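Local coordinates for heat shock protein-related protein (Deinococcus radiodurans, PDB 4FEI), which acts as a small heat shock protein chaperone in the stress response, built around an alpha-crystallin domain that pairs into a dimer, at the interface of chains A and B. Coordinates in Å, arbitrary orientation; residue numbers count along the deposited sequence, not the author numbering. Chains: chain A/B, Heat shock protein-related protein.

The interface of chains A and B. Residues chain A 13, 18, 69-71; chain B 52, 54-55.
The carbonyl oxygen of B:His52 is gripped by one hydrogen bond across the interface, from the backbone N-H of A:Asp13, with O and N 2.8 Å apart. The bond is almost straight, 173° at the hydrogen, and the donor lies in the carbonyl plane. It illustrates the strand-exchange type of dimer typical of bacterial and plant small heat shock proteins of the HSP20 family: the dimerisation loop, which carries the exchanged strand, reaches out of one alpha-crystallin domain and lies along an edge strand of the other, here strand 9-14 of chain A, using main-chain atoms that place little demand on sequence. The two chains are identical and the interface is two-fold symmetric, so the contact recurs with the chains exchanged.

The side chain of A:Asp13 has CG anti to the backbone N (chi1 176°), and its methylene CB turns an apolar surface to the partner, 3.7 Å from the methyl CD1 of B:Leu54. B:His52, poorly ordered, adds mainly its CB beside A:Asp13; its ND1 stays 5.3 Å from the carboxylate OD2 of A:Asp13, so any electrostatic attraction would be at most long-range.

B:Leu54, with the most surface hidden in this patch, drives its tip into chain A. Its CD2 methyl meets CD1 of A:Leu18 at 3.6 Å, the two side chains crossing at about a right angle. CD2 also comes within 3.9 Å of CB of A:Asp13, so both methyls rest against the same side of that methylene. On another flank OE2 of A:Glu71, whose chain bends at chi2 (78°), comes within 4.0 Å of B:Leu54 CD2, a van der Waals approach.

Further along the loop, B:Arg55 runs extended from CG to NE and lays one face of its guanidinium over the A:Pro70 ring, with CG of A:Pro70 4.1 Å from CZ of B:Arg55, offset toward the rim. An alanine here would remove the guanidinium and probably leave A:Pro70 less well covered, weakening this end of the loop's attachment.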
# COMPACT_ATOMS: atom_id res chain seq x y z
N ASP A 13 -4.55 -1.18 19.49
CA ASP A 13 -4.67 -1.79 20.78
C ASP A 13 -5.54 -3.01 20.57
O ASP A 13 -6.72 -2.89 20.31
CB ASP A 13 -5.34 -0.79 21.73
CG ASP A 13 -5.60 -1.37 23.11
OD1 ASP A 13 -5.07 -2.45 23.45
OD2 ASP A 13 -6.37 -0.71 23.87
N LEU A 18 -0.44 -5.87 21.17
CA LEU A 18 -0.22 -4.59 20.52
C LEU A 18 0.12 -4.90 19.05
O LEU A 18 1.07 -5.65 18.77
CB LEU A 18 0.95 -3.89 21.20
CG LEU A 18 1.29 -2.45 20.84
CD1 LEU A 18 0.09 -1.50 21.13
CD2 LEU A 18 2.52 -2.01 21.62
N PHE A 69 7.45 1.63 20.71
CA PHE A 69 6.21 0.99 21.21
C PHE A 69 5.39 1.99 22.04
O PHE A 69 5.91 2.60 22.96
CB PHE A 69 6.51 -0.23 22.08
CG PHE A 69 7.18 -1.35 21.35
CD1 PHE A 69 8.52 -1.69 21.63
CD2 PHE A 69 6.48 -2.09 20.41
CE1 PHE A 69 9.15 -2.73 20.95
CE2 PHE A 69 7.10 -3.15 19.72
CZ PHE A 69 8.43 -3.48 19.99
N PRO A 70 4.10 2.15 21.72
CA PRO A 70 3.21 3.06 22.48
C PRO A 70 2.95 2.51 23.86
O PRO A 70 2.55 3.26 24.76
CB PRO A 70 1.88 3.04 21.67
CG PRO A 70 2.25 2.47 20.32
CD PRO A 70 3.41 1.53 20.57
N GLU A 71 3.16 1.20 24.01
CA GLU A 71 2.91 0.45 25.24
C GLU A 71 4.05 -0.55 25.40
O GLU A 71 4.44 -1.16 24.41
CB GLU A 71 1.60 -0.31 25.08
CG GLU A 71 0.68 -0.25 26.24
CD GLU A 71 -0.07 1.07 26.29
OE1 GLU A 71 0.51 2.05 26.86
OE2 GLU A 71 -1.25 1.11 25.79
N HIS B 52 -9.62 0.68 17.49
CA HIS B 52 -8.80 0.89 18.71
C HIS B 52 -7.38 1.40 18.47
O HIS B 52 -6.39 0.83 18.95
CB HIS B 52 -8.79 -0.38 19.57
CG HIS B 52 -10.15 -0.91 19.89
ND1 HIS B 52 -10.83 -0.58 21.04
CD2 HIS B 52 -10.94 -1.77 19.22
CE1 HIS B 52 -11.99 -1.21 21.07
NE2 HIS B 52 -12.09 -1.93 19.96
N LEU B 54 -4.05 3.56 18.64
CA LEU B 54 -3.22 4.24 19.62
C LEU B 54 -2.41 5.35 18.97
O LEU B 54 -2.26 6.44 19.56
CB LEU B 54 -2.31 3.24 20.31
CG LEU B 54 -2.64 2.69 21.71
CD1 LEU B 54 -4.08 2.70 22.17
CD2 LEU B 54 -2.00 1.28 21.86
N ARG B 55 -1.91 5.07 17.76
CA ARG B 55 -1.28 6.06 16.88
C ARG B 55 -1.73 5.77 15.48
O ARG B 55 -1.81 4.60 15.09
CB ARG B 55 0.25 5.90 16.87
CG ARG B 55 0.97 6.46 18.03
CD ARG B 55 2.45 6.60 17.68
NE ARG B 55 3.23 6.66 18.93
CZ ARG B 55 4.24 5.85 19.22
NH1 ARG B 55 4.63 4.93 18.34
NH2 ARG B 55 4.86 6.00 20.36